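Long-range contact in AlkZ (Streptomyces sahachiroi, PDB 5UUJ), which belongs to the AlkZ-like family of DNA glycosylases, a group of proteins in the helix-turn-helix clan: residues M5-R19 against H268-R282. Sequence-based numbering, arbitrary orientation.
Sequences MKASWRQVFAWRMQR and HAEELAATAPCTGIR
Helix 9-19 and the short helix 269-274 cross at 117°, axes 9.3 Å apart, and the loop after the short helix runs across helix 9-19, with Gln11 opposite Pro277 and Ala14 opposite Cys278. Cys278 is tied in at both backbone ends. Its N donates to Arg10 O at 2.7 Å, from above the carbonyl plane; Ala14 N reaches that oxygen from the other face. Its O is gripped side-on by Arg10, through NE (3.0 Å) and NH2 (2.8 Å), near the guanidinium plane. A bend at chi3 (69°) turns the guanidinium onto that oxygen. Gln11 NE2 donates to Thr275 O at 2.9 Å, in plane for both groups, and weakly to Ala273 O. Gln11 OE1 accepts from Ser8 N, and Ser8 OG from Gln11 N, a capping box.

With chi1 at -179°, Trp15 CG points away from the backbone N and the indole reaches helix 269-274. Its NE1 donates to the anti lone pair of Glu271 OE1 at 2.7 Å, with the oxygen somewhat out of the ring plane. Water 1 joins that oxygen to Gln18 OE1 and Arg19 NH1. His268 ND1 sits at the indole edge, 3.5 Å from Trp15 CZ2. Leu272 CD1 packs on Trp15 CB, while Met5 CE touches Leu272 CD2.

Arg19 NE bonds to Gly217 O. Strand 6-7 pairs with strand 252-257 in the three-stranded sheet. The contact joins this N-terminal strand and helix, 249 residues away in sequence, to helix 269-274 and, through its loop, to strand 281-284, an edge strand of the five-stranded sheet, antiparallel to strand 320-323.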
loop_
_atom_site.group_PDB
_atom_site.type_symbol
_atom_site.label_atom_id
_atom_site.label_comp_id
_atom_site.label_asym_id
_atom_site.label_seq_id
_atom_site.Cartn_x
_atom_site.Cartn_y
_atom_site.Cartn_z
HETATM N N MSE A 5 6.174 26.021 11.381
HETATM C CA MSE A 5 4.962 26.547 10.764
HETATM C C MSE A 5 3.712 25.876 11.328
HETATM O O MSE A 5 3.790 24.827 11.967
HETATM C CB MSE A 5 5.002 26.350 9.246
HETATM C CG MSE A 5 5.099 24.894 8.819
HETATM SE SE MSE A 5 4.881 24.612 6.895
HETATM C CE MSE A 5 2.935 24.770 6.737
ATOM N N LYS A 6 2.560 26.493 11.076
ATOM C CA LYS A 6 1.274 25.912 11.441
ATOM C C LYS A 6 0.482 25.571 10.186
ATOM O O LYS A 6 0.717 26.135 9.116
ATOM C CB LYS A 6 0.471 26.871 12.325
ATOM C CG LYS A 6 1.068 27.093 13.707
ATOM C CD LYS A 6 0.058 27.734 14.647
ATOM C CE LYS A 6 0.547 27.734 16.093
ATOM N NZ LYS A 6 1.703 28.653 16.306
ATOM N N ALA A 7 -0.445 24.632 10.326
ATOM C CA ALA A 7 -1.362 24.288 9.248
ATOM C C ALA A 7 -2.610 23.660 9.843
ATOM O O ALA A 7 -2.560 23.084 10.924
ATOM C CB ALA A 7 -0.704 23.341 8.259
ATOM N N SER A 8 -3.731 23.792 9.148
ATOM C CA SER A 8 -4.959 23.130 9.565
ATOM C C SER A 8 -5.008 21.736 8.957
ATOM O O SER A 8 -4.272 21.439 8.017
ATOM C CB SER A 8 -6.183 23.934 9.140
ATOM O OG SER A 8 -6.335 23.897 7.733
ATOM N N TRP A 9 -5.879 20.884 9.483
ATOM C CA TRP A 9 -6.009 19.535 8.951
ATOM C C TRP A 9 -6.643 19.563 7.568
ATOM O O TRP A 9 -6.287 18.765 6.704
ATOM C CB TRP A 9 -6.823 18.650 9.896
ATOM C CG TRP A 9 -5.988 18.090 11.001
ATOM C CD1 TRP A 9 -6.104 18.356 12.331
ATOM C CD2 TRP A 9 -4.885 17.185 10.867
ATOM N NE1 TRP A 9 -5.147 17.667 13.038
ATOM C CE2 TRP A 9 -4.386 16.940 12.161
ATOM C CE3 TRP A 9 -4.273 16.556 9.778
ATOM C CZ2 TRP A 9 -3.306 16.094 12.397
ATOM C CZ3 TRP A 9 -3.200 15.718 10.014
ATOM C CH2 TRP A 9 -2.729 15.494 11.315
ATOM N N ARG A 10 -7.570 20.488 7.351
ATOM C CA ARG A 10 -8.226 20.589 6.053
ATOM C C ARG A 10 -7.264 21.111 4.985
ATOM O O ARG A 10 -7.424 20.806 3.809
ATOM C CB ARG A 10 -9.468 21.470 6.149
ATOM C CG ARG A 10 -10.645 20.739 6.778
ATOM C CD ARG A 10 -11.881 21.604 6.897
ATOM N NE ARG A 10 -12.469 21.914 5.598
ATOM C CZ ARG A 10 -13.654 22.490 5.434
ATOM N NH1 ARG A 10 -14.391 22.818 6.487
ATOM N NH2 ARG A 10 -14.110 22.733 4.214
ATOM N N GLN A 11 -6.261 21.885 5.390
ATOM C CA GLN A 11 -5.157 22.198 4.489
ATOM C C GLN A 11 -4.401 20.922 4.132
ATOM O O GLN A 11 -4.157 20.644 2.959
ATOM C CB GLN A 11 -4.196 23.205 5.113
ATOM C CG GLN A 11 -4.656 24.643 5.041
ATOM C CD GLN A 11 -3.559 25.610 5.432
ATOM O OE1 GLN A 11 -3.085 25.601 6.571
ATOM N NE2 GLN A 11 -3.137 26.442 4.485
ATOM N N VAL A 12 -4.038 20.153 5.156
ATOM C CA VAL A 12 -3.293 18.914 4.969
ATOM C C VAL A 12 -4.060 17.946 4.067
ATOM O O VAL A 12 -3.480 17.345 3.166
ATOM C CB VAL A 12 -2.982 18.238 6.327
ATOM C CG1 VAL A 12 -2.453 16.814 6.140
ATOM C CG2 VAL A 12 -1.974 19.074 7.111
ATOM N N PHE A 13 -5.362 17.809 4.299
ATOM C CA PHE A 13 -6.179 16.888 3.514
ATOM C C PHE A 13 -6.183 17.277 2.041
ATOM O O PHE A 13 -6.030 16.423 1.163
ATOM C CB PHE A 13 -7.616 16.847 4.039
ATOM C CG PHE A 13 -7.740 16.345 5.448
ATOM C CD1 PHE A 13 -6.802 15.471 5.980
ATOM C CD2 PHE A 13 -8.796 16.749 6.246
ATOM C CE1 PHE A 13 -6.920 15.010 7.277
ATOM C CE2 PHE A 13 -8.919 16.290 7.546
ATOM C CZ PHE A 13 -7.979 15.420 8.059
ATOM N N ALA A 14 -6.361 18.568 1.775
ATOM C CA ALA A 14 -6.366 19.073 0.408
ATOM C C ALA A 14 -5.014 18.840 -0.261
ATOM O O ALA A 14 -4.949 18.454 -1.428
ATOM C CB ALA A 14 -6.716 20.549 0.390
ATOM N N TRP A 15 -3.938 19.075 0.483
ATOM C CA TRP A 15 -2.596 18.900 -0.053
ATOM C C TRP A 15 -2.330 17.429 -0.364
ATOM O O TRP A 15 -1.805 17.097 -1.427
ATOM C CB TRP A 15 -1.549 19.431 0.926
ATOM C CG TRP A 15 -0.155 19.302 0.403
ATOM C CD1 TRP A 15 0.478 20.150 -0.459
ATOM C CD2 TRP A 15 0.779 18.255 0.695
ATOM N NE1 TRP A 15 1.745 19.695 -0.721
ATOM C CE2 TRP A 15 1.956 18.534 -0.026
ATOM C CE3 TRP A 15 0.734 17.111 1.494
ATOM C CZ2 TRP A 15 3.079 17.711 0.029
ATOM C CZ3 TRP A 15 1.853 16.294 1.549
ATOM C CH2 TRP A 15 3.008 16.600 0.822
ATOM N N ARG A 16 -2.706 16.553 0.564
ATOM C CA ARG A 16 -2.560 15.115 0.359
ATOM C C ARG A 16 -3.321 14.658 -0.882
ATOM O O ARG A 16 -2.801 13.886 -1.687
ATOM C CB ARG A 16 -3.052 14.340 1.584
ATOM C CG ARG A 16 -2.116 14.402 2.778
ATOM C CD ARG A 16 -2.734 13.757 4.003
ATOM N NE ARG A 16 -1.827 13.779 5.147
ATOM C CZ ARG A 16 -2.164 13.414 6.381
ATOM N NH1 ARG A 16 -3.394 12.999 6.643
ATOM N NH2 ARG A 16 -1.269 13.473 7.356
HETATM N N MSE A 17 -4.548 15.141 -1.039
HETATM C CA MSE A 17 -5.372 14.741 -2.170
HETATM C C MSE A 17 -4.815 15.258 -3.490
HETATM O O MSE A 17 -5.034 14.660 -4.543
HETATM C CB MSE A 17 -6.806 15.226 -1.978
HETATM C CG MSE A 17 -7.578 14.393 -0.972
HETATM SE SE MSE A 17 -9.458 14.879 -0.914
HETATM C CE MSE A 17 -10.215 13.105 -0.632
ATOM N N GLN A 18 -4.096 16.370 -3.434
ATOM C CA GLN A 18 -3.400 16.869 -4.606
ATOM C C GLN A 18 -2.242 15.930 -4.937
ATOM O O GLN A 18 -2.073 15.517 -6.084
ATOM C CB GLN A 18 -2.910 18.300 -4.372
ATOM C CG GLN A 18 -2.074 18.871 -5.502
ATOM C CD GLN A 18 -0.579 18.772 -5.236
ATOM O OE1 GLN A 18 0.154 18.117 -5.979
ATOM N NE2 GLN A 18 -0.120 19.432 -4.177
ATOM N N ARG A 19 -1.464 15.569 -3.925
ATOM C CA ARG A 19 -0.319 14.686 -4.125
ATOM C C ARG A 19 -0.745 13.287 -4.574
ATOM O O ARG A 19 -0.009 12.623 -5.299
ATOM C CB ARG A 19 0.510 14.588 -2.844
ATOM C CG ARG A 19 1.097 15.910 -2.370
ATOM C CD ARG A 19 2.155 16.437 -3.315
ATOM N NE ARG A 19 3.298 15.534 -3.424
ATOM C CZ ARG A 19 4.274 15.667 -4.315
ATOM N NH1 ARG A 19 4.255 16.667 -5.188
ATOM N NH2 ARG A 19 5.272 14.796 -4.337
ATOM N N HIS A 268 8.118 20.914 0.486
ATOM C CA HIS A 268 6.662 20.987 0.359
ATOM C C HIS A 268 6.027 21.938 1.376
ATOM O O HIS A 268 4.807 22.106 1.395
ATOM C CB HIS A 268 6.047 19.594 0.522
ATOM C CG HIS A 268 6.414 18.638 -0.569
ATOM N ND1 HIS A 268 6.534 17.282 -0.360
ATOM C CD2 HIS A 268 6.683 18.845 -1.881
ATOM C CE1 HIS A 268 6.863 16.692 -1.496
ATOM N NE2 HIS A 268 6.958 17.617 -2.432
ATOM N N ALA A 269 6.850 22.557 2.218
ATOM C CA ALA A 269 6.354 23.394 3.306
ATOM C C ALA A 269 5.549 24.596 2.800
ATOM O O ALA A 269 4.416 24.812 3.229
ATOM C CB ALA A 269 7.514 23.868 4.169
ATOM N N GLU A 270 6.137 25.369 1.891
ATOM C CA GLU A 270 5.484 26.564 1.354
ATOM C C GLU A 270 4.212 26.213 0.593
ATOM O O GLU A 270 3.197 26.900 0.702
ATOM C CB GLU A 270 6.443 27.324 0.436
ATOM C CG GLU A 270 7.624 27.948 1.161
ATOM C CD GLU A 270 7.206 29.061 2.106
ATOM O OE1 GLU A 270 6.344 29.881 1.720
ATOM O OE2 GLU A 270 7.735 29.112 3.237
ATOM N N GLU A 271 4.289 25.139 -0.182
ATOM C CA GLU A 271 3.157 24.635 -0.943
ATOM C C GLU A 271 1.977 24.290 -0.033
ATOM O O GLU A 271 0.827 24.624 -0.336
ATOM C CB GLU A 271 3.596 23.408 -1.739
ATOM C CG GLU A 271 2.547 22.808 -2.640
ATOM C CD GLU A 271 3.098 21.655 -3.459
ATOM O OE1 GLU A 271 2.832 20.486 -3.103
ATOM O OE2 GLU A 271 3.806 21.917 -4.453
ATOM N N LEU A 272 2.271 23.627 1.082
ATOM C CA LEU A 272 1.242 23.242 2.042
ATOM C C LEU A 272 0.579 24.472 2.652
ATOM O O LEU A 272 -0.647 24.538 2.754
ATOM C CB LEU A 272 1.839 22.363 3.145
ATOM C CG LEU A 272 0.946 22.059 4.352
ATOM C CD1 LEU A 272 -0.325 21.335 3.921
ATOM C CD2 LEU A 272 1.707 21.247 5.399
ATOM N N ALA A 273 1.393 25.443 3.049
ATOM C CA ALA A 273 0.891 26.656 3.688
ATOM C C ALA A 273 -0.056 27.440 2.776
ATOM O O ALA A 273 -0.950 28.139 3.254
ATOM C CB ALA A 273 2.054 27.545 4.116
ATOM N N ALA A 274 0.142 27.315 1.468
ATOM C CA ALA A 274 -0.647 28.062 0.493
ATOM C C ALA A 274 -1.875 27.284 0.024
ATOM O O ALA A 274 -2.707 27.820 -0.705
ATOM C CB ALA A 274 0.218 28.435 -0.702
ATOM N N THR A 275 -1.989 26.024 0.435
ATOM C CA THR A 275 -3.105 25.185 0.004
ATOM C C THR A 275 -4.391 25.581 0.725
ATOM O O THR A 275 -4.405 25.737 1.947
ATOM C CB THR A 275 -2.817 23.690 0.251
ATOM O OG1 THR A 275 -1.611 23.316 -0.427
ATOM C CG2 THR A 275 -3.966 22.819 -0.255
ATOM N N ALA A 276 -5.464 25.751 -0.043
ATOM C CA ALA A 276 -6.758 26.109 0.519
ATOM C C ALA A 276 -7.389 24.901 1.213
ATOM O O ALA A 276 -7.219 23.775 0.754
ATOM C CB ALA A 276 -7.680 26.641 -0.565
ATOM N N PRO A 277 -8.115 25.135 2.323
ATOM C CA PRO A 277 -8.759 24.051 3.074
ATOM C C PRO A 277 -9.598 23.122 2.200
ATOM O O PRO A 277 -10.296 23.576 1.296
ATOM C CB PRO A 277 -9.648 24.800 4.073
ATOM C CG PRO A 277 -8.977 26.094 4.274
ATOM C CD PRO A 277 -8.336 26.445 2.964
ATOM N N CYS A 278 -9.524 21.826 2.482
ATOM C CA CYS A 278 -10.203 20.817 1.682
ATOM C C CYS A 278 -11.721 21.006 1.674
ATOM O O CYS A 278 -12.335 21.211 2.724
ATOM C CB CYS A 278 -9.857 19.418 2.205
ATOM S SG CYS A 278 -10.420 18.047 1.160
ATOM N N THR A 279 -12.306 20.947 0.479
ATOM C CA THR A 279 -13.757 20.922 0.309
ATOM C C THR A 279 -14.146 19.878 -0.735
ATOM O O THR A 279 -13.359 19.564 -1.626
ATOM C CB THR A 279 -14.318 22.289 -0.133
ATOM O OG1 THR A 279 -13.714 22.679 -1.373
ATOM C CG2 THR A 279 -14.052 23.355 0.916
ATOM N N GLY A 280 -15.358 19.343 -0.619
ATOM C CA GLY A 280 -15.918 18.482 -1.647
ATOM C C GLY A 280 -16.058 17.026 -1.247
ATOM O O GLY A 280 -15.623 16.616 -0.172
ATOM N N ILE A 281 -16.667 16.248 -2.137
ATOM C CA ILE A 281 -16.914 14.830 -1.903
ATOM C C ILE A 281 -16.010 13.973 -2.779
ATOM O O ILE A 281 -15.741 14.308 -3.933
ATOM C CB ILE A 281 -18.385 14.457 -2.189
ATOM C CG1 ILE A 281 -19.337 15.348 -1.389
ATOM C CG2 ILE A 281 -18.646 12.984 -1.880
ATOM C CD1 ILE A 281 -19.169 15.253 0.109
ATOM N N ARG A 282 -15.554 12.860 -2.220
ATOM C CA ARG A 282 -14.772 11.888 -2.965
ATOM C C ARG A 282 -15.203 10.480 -2.551
ATOM O O ARG A 282 -15.349 10.194 -1.363
ATOM C CB ARG A 282 -13.276 12.106 -2.721
ATOM C CG ARG A 282 -12.361 11.387 -3.691
ATOM C CD ARG A 282 -12.368 12.010 -5.082
ATOM N NE ARG A 282 -12.101 10.989 -6.096
ATOM C CZ ARG A 282 -11.310 11.141 -7.156
ATOM N NH1 ARG A 282 -10.678 12.284 -7.389
ATOM N NH2 ARG A 282 -11.151 10.128 -7.995
HETATM O O HOH W 1 2.767 19.066 -5.555
#